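Local structure of periplasmic binding protein component of an ABC type zinc uptake transporter (Synechocystis sp., 1PQ4) at residues I134-K142 against P268-L277; L238-T249 against I259-L269. The protein probably captures zinc ions in the periplasm and delivers them to an ABC-type zinc uptake transporter. All coordinates share one frame; numbering follows the deposited sequence.

Contact 1: residues I134-K142 against P268-L277; sequences IWLSPTLVK and PLAADWSSNL
W135 and W273 each give their indole N-H to a backbone carbonyl of the opposite segment. W135 NE1 donates to P268 O at 2.8 Å, and the bond is nearly straight (168°). The carbonyl oxygen lies close to the plane of the W135 ring, at its edge. CG of W135 sits between its backbone N and carbonyl carbon (chi1 68°). CZ2 of the same ring rests 3.8 Å from L269 CD2. The return bond, W273 NE1 to W135 O at 2.7 Å, is more bent, and the oxygen is tilted from the ring plane. W273 points toward the other segment, with CG anti to the backbone N (chi1 -176°). V141 comes to it from the opposite direction, with CG2 3.8 Å from W273 CZ2. L277 CD1 lies over one face of the W273 ring, offset toward its rim, and is also 4.0 Å from P138 CG. The side chains of L136 and P268 cross at a slant, with L136 CD1 3.8 Å from P268 CB. L136 O is buried here without a polar partner.

H133, two residues before W135, binds the zinc ion, and the W135 to P268 bond lies beside this site. Helix 10-20 adds F15, edge-to-face with W273, and helix 160-185 packs L174 and L177 on W273. Side chains at the starts of helices 138-155 and 273-288 meet here, the short helical segments running roughly antiparallel.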
loop_
_atom_site.group_PDB
_atom_site.type_symbol
_atom_site.label_atom_id
_atom_site.label_comp_id
_atom_site.label_asym_id
_atom_site.label_seq_id
_atom_site.Cartn_x
_atom_site.Cartn_y
_atom_site.Cartn_z
ATOM N N ILE A 134 0.839 4.342 3.268
ATOM C CA ILE A 134 1.667 5.292 2.528
ATOM C C ILE A 134 2.322 4.707 1.264
ATOM O O ILE A 134 2.884 5.454 0.456
ATOM C CB ILE A 134 2.788 5.864 3.451
ATOM C CG1 ILE A 134 3.662 4.688 3.984
ATOM C CG2 ILE A 134 2.109 6.660 4.610
ATOM C CD1 ILE A 134 4.295 3.688 3.044
ATOM N N TRP A 135 2.213 3.395 1.070
ATOM C CA TRP A 135 2.896 2.805 -0.084
ATOM C C TRP A 135 2.131 2.952 -1.385
ATOM O O TRP A 135 2.607 2.502 -2.442
ATOM C CB TRP A 135 3.221 1.312 0.177
ATOM C CG TRP A 135 1.959 0.436 0.239
ATOM C CD1 TRP A 135 1.311 -0.179 -0.803
ATOM C CD2 TRP A 135 1.249 0.085 1.424
ATOM N NE1 TRP A 135 0.234 -0.911 -0.325
ATOM C CE2 TRP A 135 0.176 -0.766 1.040
ATOM C CE3 TRP A 135 1.427 0.402 2.787
ATOM C CZ2 TRP A 135 -0.718 -1.311 1.973
ATOM C CZ3 TRP A 135 0.541 -0.136 3.717
ATOM C CH2 TRP A 135 -0.516 -0.989 3.306
ATOM N N LEU A 136 0.948 3.568 -1.302
ATOM C CA LEU A 136 0.143 3.727 -2.511
ATOM C C LEU A 136 0.170 5.153 -3.035
ATOM O O LEU A 136 -0.628 5.525 -3.886
ATOM C CB LEU A 136 -1.302 3.246 -2.245
ATOM C CG LEU A 136 -1.301 1.717 -1.999
ATOM C CD1 LEU A 136 -2.629 1.322 -1.351
ATOM C CD2 LEU A 136 -1.056 0.931 -3.284
ATOM N N SER A 137 1.073 5.972 -2.485
ATOM C CA SER A 137 1.247 7.361 -2.944
ATOM C C SER A 137 2.614 7.468 -3.619
ATOM O O SER A 137 3.653 7.352 -2.935
ATOM C CB SER A 137 1.228 8.319 -1.747
ATOM O OG SER A 137 1.664 9.609 -2.155
ATOM N N PRO A 138 2.671 7.684 -4.956
ATOM C CA PRO A 138 4.014 7.796 -5.589
ATOM C C PRO A 138 4.865 8.904 -4.907
ATOM O O PRO A 138 6.077 8.777 -4.781
ATOM C CB PRO A 138 3.714 8.220 -7.044
ATOM C CG PRO A 138 2.356 7.537 -7.314
ATOM C CD PRO A 138 1.590 7.775 -5.955
ATOM N N THR A 139 4.201 9.963 -4.491
ATOM C CA THR A 139 4.891 11.097 -3.848
ATOM C C THR A 139 5.564 10.642 -2.553
ATOM O O THR A 139 6.737 10.908 -2.328
ATOM C CB THR A 139 3.852 12.224 -3.621
ATOM O OG1 THR A 139 3.524 12.746 -4.911
ATOM C CG2 THR A 139 4.395 13.391 -2.770
ATOM N N LEU A 140 4.824 9.921 -1.725
ATOM C CA LEU A 140 5.382 9.443 -0.469
ATOM C C LEU A 140 6.354 8.299 -0.714
ATOM O O LEU A 140 7.285 8.088 0.061
ATOM C CB LEU A 140 4.237 9.025 0.464
ATOM C CG LEU A 140 3.403 10.142 1.061
ATOM C CD1 LEU A 140 2.760 10.941 -0.029
ATOM C CD2 LEU A 140 2.288 9.507 1.953
ATOM N N VAL A 141 6.197 7.567 -1.816
ATOM C CA VAL A 141 7.163 6.501 -2.040
ATOM C C VAL A 141 8.533 7.071 -2.368
ATOM O O VAL A 141 9.535 6.407 -2.160
ATOM C CB VAL A 141 6.645 5.489 -3.148
ATOM C CG1 VAL A 141 7.748 4.509 -3.599
ATOM C CG2 VAL A 141 5.500 4.650 -2.483
ATOM N N LYS A 142 8.570 8.257 -2.986
ATOM C CA LYS A 142 9.885 8.896 -3.184
ATOM C C LYS A 142 10.619 9.009 -1.853
ATOM O O LYS A 142 11.806 8.776 -1.798
ATOM C CB LYS A 142 9.773 10.337 -3.710
ATOM C CG LYS A 142 9.176 10.411 -5.123
ATOM C CD LYS A 142 9.170 11.882 -5.592
ATOM C CE LYS A 142 8.462 12.064 -6.939
ATOM N NZ LYS A 142 8.722 13.473 -7.436
ATOM N N PRO A 268 -4.588 -3.469 -3.163
ATOM C CA PRO A 268 -3.582 -2.579 -2.538
ATOM C C PRO A 268 -2.225 -3.265 -2.294
ATOM O O PRO A 268 -1.225 -2.584 -2.046
ATOM C CB PRO A 268 -4.268 -2.147 -1.240
ATOM C CG PRO A 268 -5.049 -3.386 -0.862
ATOM C CD PRO A 268 -5.686 -3.787 -2.232
ATOM N N LEU A 269 -2.170 -4.606 -2.394
ATOM C CA LEU A 269 -0.930 -5.342 -2.120
ATOM C C LEU A 269 -0.251 -5.946 -3.337
ATOM O O LEU A 269 0.625 -6.810 -3.203
ATOM C CB LEU A 269 -1.143 -6.492 -1.093
ATOM C CG LEU A 269 -1.743 -6.088 0.256
ATOM C CD1 LEU A 269 -1.725 -7.317 1.225
ATOM C CD2 LEU A 269 -0.909 -4.941 0.854
ATOM N N ALA A 270 -0.628 -5.491 -4.519
ATOM C CA ALA A 270 -0.005 -6.005 -5.747
ATOM C C ALA A 270 1.517 -5.784 -5.740
ATOM O O ALA A 270 1.975 -4.690 -5.401
ATOM C CB ALA A 270 -0.614 -5.297 -6.981
ATOM N N ALA A 271 2.284 -6.796 -6.150
ATOM C CA ALA A 271 3.735 -6.674 -6.194
ATOM C C ALA A 271 4.172 -5.898 -7.445
ATOM O O ALA A 271 5.223 -5.284 -7.445
ATOM C CB ALA A 271 4.402 -8.064 -6.183
ATOM N N ASP A 272 3.353 -5.923 -8.499
ATOM C CA ASP A 272 3.681 -5.253 -9.796
ATOM C C ASP A 272 3.116 -3.884 -9.557
ATOM O O ASP A 272 2.174 -3.441 -10.203
ATOM C CB ASP A 272 2.941 -6.034 -10.917
ATOM C CG ASP A 272 3.349 -5.610 -12.324
ATOM O OD1 ASP A 272 4.498 -5.182 -12.535
ATOM O OD2 ASP A 272 2.509 -5.735 -13.246
ATOM N N TRP A 273 3.744 -3.191 -8.594
ATOM C CA TRP A 273 3.249 -1.918 -8.071
ATOM C C TRP A 273 2.927 -0.800 -9.025
ATOM O O TRP A 273 1.891 -0.168 -8.898
ATOM C CB TRP A 273 4.225 -1.401 -6.950
ATOM C CG TRP A 273 3.808 -0.170 -6.260
ATOM C CD1 TRP A 273 2.976 -0.050 -5.170
ATOM C CD2 TRP A 273 4.237 1.153 -6.594
ATOM N NE1 TRP A 273 2.866 1.318 -4.810
ATOM C CE2 TRP A 273 3.639 2.050 -5.673
ATOM C CE3 TRP A 273 5.083 1.668 -7.588
ATOM C CZ2 TRP A 273 3.861 3.417 -5.719
ATOM C CZ3 TRP A 273 5.302 3.055 -7.620
ATOM C CH2 TRP A 273 4.694 3.899 -6.698
ATOM N N SER A 274 3.831 -0.531 -9.957
ATOM C CA SER A 274 3.605 0.577 -10.877
ATOM C C SER A 274 2.453 0.304 -11.859
ATOM O O SER A 274 1.555 1.126 -12.049
ATOM C CB SER A 274 4.921 0.882 -11.625
ATOM O OG SER A 274 4.731 2.044 -12.397
ATOM N N SER A 275 2.478 -0.852 -12.499
ATOM C CA SER A 275 1.389 -1.153 -13.430
ATOM C C SER A 275 0.082 -1.319 -12.676
ATOM O O SER A 275 -0.964 -0.958 -13.186
ATOM C CB SER A 275 1.733 -2.386 -14.286
ATOM O OG SER A 275 1.707 -3.554 -13.508
ATOM N N ASN A 276 0.114 -1.832 -11.439
ATOM C CA ASN A 276 -1.149 -1.929 -10.662
ATOM C C ASN A 276 -1.734 -0.552 -10.391
ATOM O O ASN A 276 -2.944 -0.336 -10.536
ATOM C CB ASN A 276 -0.885 -2.619 -9.316
ATOM C CG ASN A 276 -2.171 -2.806 -8.487
ATOM O OD1 ASN A 276 -2.314 -2.276 -7.374
ATOM N ND2 ASN A 276 -3.109 -3.545 -9.039
ATOM N N LEU A 277 -0.889 0.417 -10.006
ATOM C CA LEU A 277 -1.415 1.749 -9.719
ATOM C C LEU A 277 -2.049 2.378 -10.972
ATOM O O LEU A 277 -3.028 3.097 -10.866
ATOM C CB LEU A 277 -0.326 2.679 -9.219
ATOM C CG LEU A 277 -0.146 2.677 -7.717
ATOM C CD1 LEU A 277 0.845 3.883 -7.382
ATOM C CD2 LEU A 277 -1.510 2.858 -7.036
#

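Contact 2: residues L238-T249 against I259-L269; sequences LTMVFGETQFST and IGAGVELLDPL
The F242 ring is met obliquely by E264 and L266 of the neighbouring strand. E264 lies alongside F242, its carboxylate plane 21° from the ring, and its CB is 3.5 Å from F242 CD2. L266 CG approaches the same CD2 at 3.7 Å. M240 CG lies over one face of the ring, offset toward the rim. The F242 ring leans this way with CG anti to its carbonyl carbon (chi1 -64°). The F247 ring has E244 CB at its edge, in plane, and stacks on the zinc ligand H197. M240 is bent along its chain, which brings SD to 3.8 Å from E264 CG.

The backbones pair as parallel strands through five hydrogen bonds, from G262 N to T239 O at one end to L266 N to G243 O (2.9 Å) at the other. On the face of V241 and V263, V241 CG2 meets A261 CB at 4.1 Å. E244 CG lies 3.6 Å from P268 CD. The E244 carboxylate turns elsewhere, accepting from H197 N and W200 NE1.

D267 OD1 accepts from L269 N at 2.9 Å, an Asx turn. An alanine here would lose that acceptor and is likely to leave L269 N without its mate and the turn less fixed.

The two strands and helix 250-259 form a beta-alpha-beta unit. The helix packs S252, I255 and A256 on V241, and A256 also touches V263, while I284 and K283 of helix 273-288 touch F242 on the other face. Strand 192-195 adjoins F242 through backbone bonds to I194.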
loop_
_atom_site.group_PDB
_atom_site.type_symbol
_atom_site.label_atom_id
_atom_site.label_comp_id
_atom_site.label_asym_id
_atom_site.label_seq_id
_atom_site.Cartn_x
_atom_site.Cartn_y
_atom_site.Cartn_z
ATOM N N LEU A 238 -22.976 6.973 -8.297
ATOM C CA LEU A 238 -21.790 6.127 -8.500
ATOM C C LEU A 238 -22.076 4.918 -9.421
ATOM O O LEU A 238 -23.102 4.261 -9.322
ATOM C CB LEU A 238 -21.210 5.705 -7.149
ATOM C CG LEU A 238 -20.821 6.946 -6.326
ATOM C CD1 LEU A 238 -20.323 6.515 -4.971
ATOM C CD2 LEU A 238 -19.744 7.771 -7.058
ATOM N N THR A 239 -21.148 4.658 -10.321
ATOM C CA THR A 239 -21.259 3.626 -11.343
ATOM C C THR A 239 -20.626 2.272 -11.050
ATOM O O THR A 239 -20.910 1.267 -11.715
ATOM C CB THR A 239 -20.612 4.193 -12.644
ATOM O OG1 THR A 239 -21.634 4.805 -13.444
ATOM C CG2 THR A 239 -19.838 3.118 -13.456
ATOM N N MET A 240 -19.750 2.249 -10.060
ATOM C CA MET A 240 -19.029 1.041 -9.784
ATOM C C MET A 240 -18.726 0.972 -8.319
ATOM O O MET A 240 -18.626 2.006 -7.655
ATOM C CB MET A 240 -17.737 1.073 -10.576
ATOM C CG MET A 240 -17.040 -0.234 -10.720
ATOM S SD MET A 240 -17.693 -1.021 -12.170
ATOM C CE MET A 240 -17.412 0.301 -13.390
ATOM N N VAL A 241 -18.606 -0.236 -7.796
ATOM C CA VAL A 241 -18.273 -0.368 -6.388
ATOM C C VAL A 241 -17.023 -1.223 -6.389
ATOM O O VAL A 241 -16.966 -2.243 -7.088
ATOM C CB VAL A 241 -19.382 -1.057 -5.570
ATOM C CG1 VAL A 241 -18.948 -1.177 -4.122
ATOM C CG2 VAL A 241 -20.672 -0.242 -5.680
ATOM N N PHE A 242 -16.000 -0.786 -5.653
ATOM C CA PHE A 242 -14.771 -1.541 -5.643
ATOM C C PHE A 242 -14.649 -2.362 -4.386
ATOM O O PHE A 242 -15.121 -1.975 -3.333
ATOM C CB PHE A 242 -13.593 -0.595 -5.745
ATOM C CG PHE A 242 -13.557 0.148 -7.017
ATOM C CD1 PHE A 242 -13.978 1.473 -7.074
ATOM C CD2 PHE A 242 -13.119 -0.478 -8.173
ATOM C CE1 PHE A 242 -13.964 2.175 -8.279
ATOM C CE2 PHE A 242 -13.095 0.236 -9.402
ATOM C CZ PHE A 242 -13.519 1.555 -9.440
ATOM N N GLY A 243 -14.031 -3.519 -4.534
ATOM C CA GLY A 243 -13.790 -4.384 -3.387
ATOM C C GLY A 243 -12.303 -4.664 -3.482
ATOM O O GLY A 243 -11.629 -4.223 -4.411
ATOM N N GLU A 244 -11.778 -5.392 -2.529
ATOM C CA GLU A 244 -10.353 -5.695 -2.527
ATOM C C GLU A 244 -10.217 -7.198 -2.406
ATOM O O GLU A 244 -11.041 -7.849 -1.739
ATOM C CB GLU A 244 -9.685 -4.980 -1.337
ATOM C CG GLU A 244 -9.260 -3.605 -1.673
ATOM C CD GLU A 244 -10.037 -2.525 -0.954
ATOM O OE1 GLU A 244 -11.254 -2.739 -0.684
ATOM O OE2 GLU A 244 -9.406 -1.456 -0.688
ATOM N N THR A 245 -9.188 -7.754 -3.043
ATOM C CA THR A 245 -8.979 -9.210 -3.021
ATOM C C THR A 245 -8.789 -9.797 -1.655
ATOM O O THR A 245 -9.151 -10.935 -1.429
ATOM C CB THR A 245 -7.710 -9.665 -3.787
ATOM O OG1 THR A 245 -7.086 -8.544 -4.452
ATOM C CG2 THR A 245 -8.081 -10.740 -4.777
ATOM N N GLN A 246 -8.198 -9.021 -0.746
ATOM C CA GLN A 246 -7.912 -9.535 0.596
ATOM C C GLN A 246 -9.100 -9.526 1.536
ATOM O O GLN A 246 -8.992 -9.996 2.650
ATOM C CB GLN A 246 -6.750 -8.740 1.236
ATOM C CG GLN A 246 -5.438 -8.832 0.448
ATOM C CD GLN A 246 -5.395 -7.887 -0.767
ATOM O OE1 GLN A 246 -4.490 -7.975 -1.628
ATOM N NE2 GLN A 246 -6.371 -6.977 -0.837
ATOM N N PHE A 247 -10.225 -8.967 1.108
ATOM C CA PHE A 247 -11.387 -8.916 1.984
ATOM C C PHE A 247 -12.586 -9.448 1.217
ATOM O O PHE A 247 -12.593 -9.472 -0.006
ATOM C CB PHE A 247 -11.663 -7.473 2.425
ATOM C CG PHE A 247 -10.470 -6.787 3.048
ATOM C CD1 PHE A 247 -9.544 -6.107 2.266
ATOM C CD2 PHE A 247 -10.255 -6.857 4.417
ATOM C CE1 PHE A 247 -8.423 -5.510 2.841
ATOM C CE2 PHE A 247 -9.127 -6.256 5.002
ATOM C CZ PHE A 247 -8.224 -5.591 4.213
ATOM N N SER A 248 -13.598 -9.884 1.943
ATOM C CA SER A 248 -14.795 -10.396 1.309
ATOM C C SER A 248 -15.397 -9.256 0.480
ATOM O O SER A 248 -15.356 -8.088 0.903
ATOM C CB SER A 248 -15.798 -10.805 2.379
ATOM O OG SER A 248 -17.057 -10.915 1.771
ATOM N N THR A 249 -15.929 -9.572 -0.691
ATOM C CA THR A 249 -16.562 -8.525 -1.507
ATOM C C THR A 249 -18.073 -8.601 -1.354
ATOM O O THR A 249 -18.797 -7.941 -2.086
ATOM C CB THR A 249 -16.258 -8.697 -2.983
ATOM O OG1 THR A 249 -16.652 -10.018 -3.387
ATOM C CG2 THR A 249 -14.745 -8.529 -3.249
ATOM N N ILE A 259 -27.759 -0.370 -5.990
ATOM C CA ILE A 259 -27.723 0.972 -6.577
ATOM C C ILE A 259 -27.441 0.979 -8.057
ATOM O O ILE A 259 -27.141 2.029 -8.595
ATOM C CB ILE A 259 -26.675 1.870 -5.918
ATOM C CG1 ILE A 259 -25.268 1.429 -6.363
ATOM C CG2 ILE A 259 -26.837 1.809 -4.402
ATOM C CD1 ILE A 259 -24.152 2.412 -6.027
ATOM N N GLY A 260 -27.511 -0.182 -8.709
ATOM C CA GLY A 260 -27.297 -0.213 -10.140
ATOM C C GLY A 260 -25.883 -0.003 -10.650
ATOM O O GLY A 260 -25.714 0.637 -11.689
ATOM N N ALA A 261 -24.878 -0.555 -9.951
ATOM C CA ALA A 261 -23.463 -0.439 -10.364
ATOM C C ALA A 261 -22.798 -1.793 -10.663
ATOM O O ALA A 261 -23.385 -2.842 -10.434
ATOM C CB ALA A 261 -22.676 0.266 -9.254
ATOM N N GLY A 262 -21.563 -1.757 -11.156
ATOM C CA GLY A 262 -20.791 -2.967 -11.413
ATOM C C GLY A 262 -19.791 -3.170 -10.231
ATOM O O GLY A 262 -19.738 -2.312 -9.344
ATOM N N VAL A 263 -19.029 -4.269 -10.210
ATOM C CA VAL A 263 -18.083 -4.570 -9.115
ATOM C C VAL A 263 -16.677 -4.854 -9.635
ATOM O O VAL A 263 -16.477 -5.768 -10.435
ATOM C CB VAL A 263 -18.530 -5.816 -8.325
ATOM C CG1 VAL A 263 -17.431 -6.267 -7.376
ATOM C CG2 VAL A 263 -19.789 -5.495 -7.517
ATOM N N GLU A 264 -15.688 -4.082 -9.188
ATOM C CA GLU A 264 -14.299 -4.301 -9.652
ATOM C C GLU A 264 -13.405 -4.489 -8.445
ATOM O O GLU A 264 -13.761 -4.039 -7.349
ATOM C CB GLU A 264 -13.777 -3.080 -10.413
ATOM C CG GLU A 264 -14.361 -2.905 -11.792
ATOM C CD GLU A 264 -13.441 -3.403 -12.885
ATOM O OE1 GLU A 264 -12.772 -4.448 -12.693
ATOM O OE2 GLU A 264 -13.401 -2.746 -13.945
ATOM N N LEU A 265 -12.269 -5.148 -8.651
ATOM C CA LEU A 265 -11.308 -5.388 -7.591
ATOM C C LEU A 265 -10.160 -4.413 -7.669
ATOM O O LEU A 265 -9.699 -4.064 -8.759
ATOM C CB LEU A 265 -10.707 -6.780 -7.693
ATOM C CG LEU A 265 -11.610 -7.961 -7.335
ATOM C CD1 LEU A 265 -10.793 -9.250 -7.275
ATOM C CD2 LEU A 265 -12.259 -7.679 -6.000
ATOM N N LEU A 266 -9.710 -3.937 -6.515
ATOM C CA LEU A 266 -8.514 -3.075 -6.499
ATOM C C LEU A 266 -7.601 -3.906 -5.592
ATOM O O LEU A 266 -8.083 -4.565 -4.649
ATOM C CB LEU A 266 -8.798 -1.703 -5.878
ATOM C CG LEU A 266 -9.786 -0.814 -6.611
ATOM C CD1 LEU A 266 -9.855 0.573 -5.928
ATOM C CD2 LEU A 266 -9.352 -0.655 -8.068
ATOM N N ASP A 267 -6.320 -3.966 -5.892
ATOM C CA ASP A 267 -5.425 -4.768 -5.065
ATOM C C ASP A 267 -4.387 -3.835 -4.421
ATOM O O ASP A 267 -3.422 -3.427 -5.074
ATOM C CB ASP A 267 -4.679 -5.780 -5.916
ATOM C CG ASP A 267 -3.877 -6.731 -5.081
ATOM O OD1 ASP A 267 -3.752 -6.493 -3.837
ATOM O OD2 ASP A 267 -3.361 -7.712 -5.666
ATOM N N PRO A 268 -4.588 -3.469 -3.163
ATOM C CA PRO A 268 -3.582 -2.579 -2.538
ATOM C C PRO A 268 -2.225 -3.265 -2.294
ATOM O O PRO A 268 -1.225 -2.584 -2.046
ATOM C CB PRO A 268 -4.268 -2.147 -1.240
ATOM C CG PRO A 268 -5.049 -3.386 -0.862
ATOM C CD PRO A 268 -5.686 -3.787 -2.232
ATOM N N LEU A 269 -2.170 -4.606 -2.394
ATOM C CA LEU A 269 -0.930 -5.342 -2.120
ATOM C C LEU A 269 -0.251 -5.946 -3.337
ATOM O O LEU A 269 0.625 -6.810 -3.203
ATOM C CB LEU A 269 -1.143 -6.492 -1.093
ATOM C CG LEU A 269 -1.743 -6.088 0.256
ATOM C CD1 LEU A 269 -1.725 -7.317 1.225
ATOM C CD2 LEU A 269 -0.909 -4.941 0.854
#

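How the contacts relate
After the N-terminal parallel sheet of four strands, the chain reaches 134-142, at the start of helix 138-155. It then runs through helix 160-185 and strands 192-195 and 210-213 to strand 240-244. Contact 2 closes a short loop around helix 250-259, when strand 262-266 returns beside strand 240-244. Contact 1 closes a much longer one, when 268-277 comes back to 134-142, so contact 2 is nested within it. P268 and L269 belong to both: they end the strand segment of contact 2 and begin the helix-bearing segment of contact 1. This short link joins the beta-alpha-beta unit to the helical region beside the zinc site. The centres of the contacts are about 18 Å apart.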